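PDB 4OM8: 5-formyl-3-hydroxy-2-methylpyridine 4-carboxylate 5-dehydrogenase from Mesorhizobium japonicum MAFF 303099, which catalyses the NAD(+)-dependent oxidation of 5-formyl-3-hydroxy-2-methylpyridine-4-carboxylate to 5-hydroxy-6-methylpyridine-3,4-dicarboxylate and its NADH-dependent reduction to 4-pyridoxic acid, a dismutation within vitamin B6 degradation. Local coordinates for the interface of chains A and B. Numbering follows the deposited sequence. Chains: chain A/B, 5-formyl-3-hydroxy-2-methylpyridine 4-carboxylate 5-dehydrogenase.

Contact 1: the interface of chains A and B. Residues chain A 227, 231, 234-235; chain B 213, 280, 282, 294.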
loop_
_atom_site.group_PDB
_atom_site.type_symbol
_atom_site.label_atom_id
_atom_site.label_comp_id
_atom_site.label_asym_id
_atom_site.label_seq_id
_atom_site.Cartn_x
_atom_site.Cartn_y
_atom_site.Cartn_z
ATOM N N ILE A 227 7.431 -3.213 3.983
ATOM C CA ILE A 227 7.969 -2.194 4.870
ATOM C C ILE A 227 6.865 -1.211 5.268
ATOM O O ILE A 227 6.450 -0.414 4.446
ATOM C CB ILE A 227 9.106 -1.404 4.187
ATOM C CG1 ILE A 227 10.169 -2.352 3.618
ATOM C CG2 ILE A 227 9.735 -0.424 5.181
ATOM C CD1 ILE A 227 10.962 -1.746 2.471
ATOM N N ALA A 231 8.444 2.433 9.411
ATOM C CA ALA A 231 9.706 1.825 8.968
ATOM C C ALA A 231 10.210 2.428 7.668
ATOM O O ALA A 231 11.418 2.584 7.480
ATOM C CB ALA A 231 9.537 0.305 8.818
ATOM N N ASP A 234 11.839 5.696 8.247
ATOM C CA ASP A 234 13.194 5.468 8.749
ATOM C C ASP A 234 14.166 5.117 7.618
ATOM O O ASP A 234 15.329 5.498 7.668
ATOM C CB ASP A 234 13.205 4.370 9.813
ATOM C CG ASP A 234 12.727 4.860 11.157
ATOM O OD1 ASP A 234 12.503 6.091 11.313
ATOM O OD2 ASP A 234 12.581 4.000 12.045
ATOM N N MET A 235 13.695 4.400 6.597
ATOM C CA MET A 235 14.548 4.059 5.459
ATOM C C MET A 235 14.847 5.272 4.595
ATOM O O MET A 235 15.979 5.462 4.152
ATOM C CB MET A 235 13.896 2.987 4.588
ATOM C CG MET A 235 13.805 1.629 5.209
ATOM S SD MET A 235 12.925 0.552 4.075
ATOM C CE MET A 235 13.804 0.935 2.581
ATOM N N ASP B 213 2.287 0.192 11.586
ATOM C CA ASP B 213 2.908 -0.537 10.489
ATOM C C ASP B 213 2.248 -1.897 10.251
ATOM O O ASP B 213 1.994 -2.258 9.110
ATOM C CB ASP B 213 4.409 -0.687 10.734
ATOM C CG ASP B 213 5.176 0.576 10.371
ATOM O OD1 ASP B 213 4.522 1.602 10.064
ATOM O OD2 ASP B 213 6.428 0.539 10.394
ATOM N N PHE B 280 11.921 4.037 14.872
ATOM C CA PHE B 280 12.369 2.872 15.612
ATOM C C PHE B 280 13.863 2.933 15.871
ATOM O O PHE B 280 14.564 3.833 15.413
ATOM C CB PHE B 280 12.018 1.584 14.860
ATOM C CG PHE B 280 10.569 1.470 14.530
ATOM C CD1 PHE B 280 9.633 1.293 15.541
ATOM C CD2 PHE B 280 10.127 1.556 13.222
ATOM C CE1 PHE B 280 8.277 1.200 15.247
ATOM C CE2 PHE B 280 8.770 1.457 12.923
ATOM C CZ PHE B 280 7.846 1.275 13.946
ATOM N N TYR B 282 17.657 0.913 15.774
ATOM C CA TYR B 282 18.390 -0.073 14.985
ATOM C C TYR B 282 19.820 -0.259 15.458
ATOM O O TYR B 282 20.514 0.717 15.730
ATOM C CB TYR B 282 18.420 0.333 13.508
ATOM C CG TYR B 282 17.064 0.677 12.933
ATOM C CD1 TYR B 282 16.564 1.970 12.999
ATOM C CD2 TYR B 282 16.292 -0.292 12.313
ATOM C CE1 TYR B 282 15.322 2.282 12.484
ATOM C CE2 TYR B 282 15.050 0.011 11.789
ATOM C CZ TYR B 282 14.577 1.302 11.870
ATOM O OH TYR B 282 13.339 1.596 11.346
ATOM N N ARG B 294 14.470 -7.478 3.464
ATOM C CA ARG B 294 13.544 -6.694 2.663
ATOM C C ARG B 294 13.796 -6.895 1.173
ATOM O O ARG B 294 12.845 -7.037 0.395
ATOM C CB ARG B 294 13.631 -5.210 3.039
ATOM C CG ARG B 294 13.039 -4.937 4.424
ATOM C CD ARG B 294 13.485 -3.574 4.973
ATOM N NE ARG B 294 12.752 -3.253 6.188
ATOM C CZ ARG B 294 12.969 -2.179 6.948
ATOM N NH1 ARG B 294 13.938 -1.332 6.642
ATOM N NH2 ARG B 294 12.230 -1.977 8.035
HETATM O O HOH W 1 13.186 0.783 8.613
#
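A:Asp234 meets B:Tyr282 and B:Phe280 through one carboxylate oxygen, in a polar knot of the homodimer interface. OD2 accepts the phenol OH of B:Tyr282 at 2.6 Å on its anti lone pair, and the backbone N of B:Phe280 at 2.9 Å on its syn lone pair. Two donors, one on each lone pair of this oxygen, are likely to hold the carboxylate's rotation; it stands 80° from the tyrosine ring with CG at that ring's edge. Replacing A:Asp234 by an alanine is likely to leave the B:Tyr282 hydroxyl and the B:Phe280 amide without their shared acceptor, and the phenol freer to shift. Near the start of helix 229-236, the backbone N of A:Ala231 donates to B:Asp213 OD2 at 2.9 Å, on the syn lone pair, so that the carboxylate probably acts as a cap on the first turn. The edge of the B:Phe280 ring borders the same N.

The B:Arg294 side is water-mediated. A:Ile227 CG2 lies 4.0 Å above the guanidinium plane, over its centre. Held anti to the carbonyl carbon (chi1 -52°), A:Ile227 CG1 reaches the arginine CD at 3.8 Å. A:Met235 runs past the arginine in the opposite direction, SD 3.3 Å from NH1. Water 1 also contacts the B:Tyr282 hydroxyl; in the guanidinium plane, it lies 3.0 Å from both NH1 and NH2 of B:Arg294 and 2.8 Å from the backbone O of A:Ala231.

Contact 2: the interface of chains A and B. Residues chain A 225, 298, 301-302, 305; chain B 222, 226, 301, 305.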
loop_
_atom_site.group_PDB
_atom_site.type_symbol
_atom_site.label_atom_id
_atom_site.label_comp_id
_atom_site.label_asym_id
_atom_site.label_seq_id
_atom_site.Cartn_x
_atom_site.Cartn_y
_atom_site.Cartn_z
ATOM N N ALA A 225 3.718 -3.325 1.783
ATOM C CA ALA A 225 3.465 -4.705 2.228
ATOM C C ALA A 225 4.678 -5.290 2.963
ATOM O O ALA A 225 4.532 -6.046 3.930
ATOM C CB ALA A 225 3.091 -5.586 1.039
ATOM N N LEU A 298 -3.066 -13.250 -3.200
ATOM C CA LEU A 298 -3.062 -12.867 -1.786
ATOM C C LEU A 298 -2.488 -13.972 -0.918
ATOM O O LEU A 298 -1.665 -13.712 -0.028
ATOM C CB LEU A 298 -4.473 -12.509 -1.308
ATOM C CG LEU A 298 -5.009 -11.151 -1.775
ATOM C CD1 LEU A 298 -6.480 -11.035 -1.417
ATOM C CD2 LEU A 298 -4.209 -9.993 -1.167
ATOM N N VAL A 301 1.415 -14.303 -1.661
ATOM C CA VAL A 301 2.148 -13.145 -1.164
ATOM C C VAL A 301 2.223 -13.173 0.362
ATOM O O VAL A 301 3.269 -12.909 0.952
ATOM C CB VAL A 301 1.489 -11.834 -1.643
ATOM C CG1 VAL A 301 2.023 -10.634 -0.853
ATOM C CG2 VAL A 301 1.715 -11.654 -3.145
ATOM N N ARG A 302 1.117 -13.523 1.013
ATOM C CA ARG A 302 1.119 -13.541 2.468
ATOM C C ARG A 302 2.182 -14.488 3.019
ATOM O O ARG A 302 2.888 -14.147 3.973
ATOM C CB ARG A 302 -0.263 -13.924 3.012
ATOM C CG ARG A 302 -0.198 -14.317 4.473
ATOM C CD ARG A 302 -1.550 -14.389 5.154
ATOM N NE ARG A 302 -1.370 -14.992 6.471
ATOM C CZ ARG A 302 -2.354 -15.326 7.302
ATOM N NH1 ARG A 302 -3.623 -15.118 6.971
ATOM N NH2 ARG A 302 -2.053 -15.878 8.467
ATOM N N LEU A 305 5.464 -12.797 2.932
ATOM C CA LEU A 305 5.567 -11.694 3.881
ATOM C C LEU A 305 5.775 -12.202 5.297
ATOM O O LEU A 305 6.376 -11.513 6.135
ATOM C CB LEU A 305 4.316 -10.817 3.815
ATOM C CG LEU A 305 4.116 -10.003 2.540
ATOM C CD1 LEU A 305 2.830 -9.224 2.606
ATOM C CD2 LEU A 305 5.290 -9.065 2.291
ATOM N N TYR B 222 -0.473 -4.777 1.475
ATOM C CA TYR B 222 -0.655 -6.153 1.031
ATOM C C TYR B 222 -1.781 -6.252 0.003
ATOM O O TYR B 222 -1.609 -6.834 -1.071
ATOM C CB TYR B 222 -0.913 -7.015 2.270
ATOM C CG TYR B 222 -1.423 -8.424 2.092
ATOM C CD1 TYR B 222 -0.795 -9.331 1.252
ATOM C CD2 TYR B 222 -2.498 -8.866 2.850
ATOM C CE1 TYR B 222 -1.261 -10.637 1.148
ATOM C CE2 TYR B 222 -2.963 -10.146 2.760
ATOM C CZ TYR B 222 -2.353 -11.029 1.904
ATOM O OH TYR B 222 -2.845 -12.321 1.834
ATOM N N VAL B 226 -1.778 -6.242 -4.795
ATOM C CA VAL B 226 -2.518 -7.152 -5.667
ATOM C C VAL B 226 -3.635 -6.442 -6.432
ATOM O O VAL B 226 -3.926 -6.769 -7.587
ATOM C CB VAL B 226 -3.114 -8.303 -4.829
ATOM C CG1 VAL B 226 -3.929 -9.241 -5.691
ATOM C CG2 VAL B 226 -1.993 -9.072 -4.125
ATOM N N VAL B 301 8.007 -11.477 -3.671
ATOM C CA VAL B 301 6.658 -10.947 -3.819
ATOM C C VAL B 301 6.421 -10.477 -5.254
ATOM O O VAL B 301 5.373 -10.735 -5.842
ATOM C CB VAL B 301 6.414 -9.788 -2.829
ATOM C CG1 VAL B 301 5.154 -9.002 -3.208
ATOM C CG2 VAL B 301 6.321 -10.331 -1.402
ATOM N N LEU B 305 3.353 -11.324 -7.921
ATOM C CA LEU B 305 2.466 -10.282 -8.426
ATOM C C LEU B 305 2.438 -10.270 -9.945
ATOM O O LEU B 305 1.438 -9.865 -10.557
ATOM C CB LEU B 305 2.896 -8.914 -7.896
ATOM C CG LEU B 305 2.709 -8.668 -6.402
ATOM C CD1 LEU B 305 3.210 -7.301 -6.024
ATOM C CD2 LEU B 305 1.250 -8.829 -5.991
#
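The ring of B:Tyr222 carries A:Leu298 on one face and has A:Val301 at its edge, wedged against helix 284-305 of the partner. A:Leu298 CD2 sits 3.7 Å above the ring plane, offset toward the rim, in a CH-pi contact 3.9 Å from the centroid. In the plane, the edge meets both the backbone O of A:Leu298 and A:Val301 CG1, the latter 3.8 Å from CD1 of the ring. A:Leu298 therefore touches the tyrosine twice, by a methyl over the face and by its carbonyl beside the phenol.

The hydroxyl OH of B:Tyr222 donates to A:Leu298 O at 2.6 Å. The C=O...donor angle is 109° and the donor stands 61° out of the carbonyl plane, so the bond is short but does not follow a lone pair. With CG anti to the backbone N (chi1 167°), the tyrosine reaches away from its own helix toward the partner's backbone. The beta-carbon of A:Arg302 packs against the phenol end, CB lying 3.7 Å from CZ. At the base, A:Ala225 CB rests 3.8 Å from the tyrosine CA.

Around this anchor the packing is aliphatic. B:Val226 CG2 meets A:Leu298 CD2 at 3.8 Å, one helical turn beyond the tyrosine. The reciprocal pairs A:Val301 with B:Leu305 and A:Leu305 with B:Val301 each cross at about a right angle, and the two pairs are twins under the two-fold symmetry. In the fold, the site joins helix 209-226 to the C-terminal part of the partner's helix 284-305, where the two long C-terminal helices of the dimer also meet, and the two copies of helix 209-226 touch at A:Ala225.

The C-alpha centres of contact 1 and contact 2 lie about 18 Å apart on one two-fold symmetric interface. Helices 209-226 and 284-305 contribute to both: B:Asp213 and B:Tyr222 belong to one helix of chain B, while B:Arg294 and B:Val301 belong to another. Contact 1 adds helix 229-236 of chain A and the segment around B:Phe280, and is largely polar and water-bridged; contact 2 is mainly aliphatic and aromatic. Because symmetry repeats each patch with the chains exchanged, the same two helices are engaged at separate points along their length, which probably limits how far the subunits can tilt against each other in the homodimer.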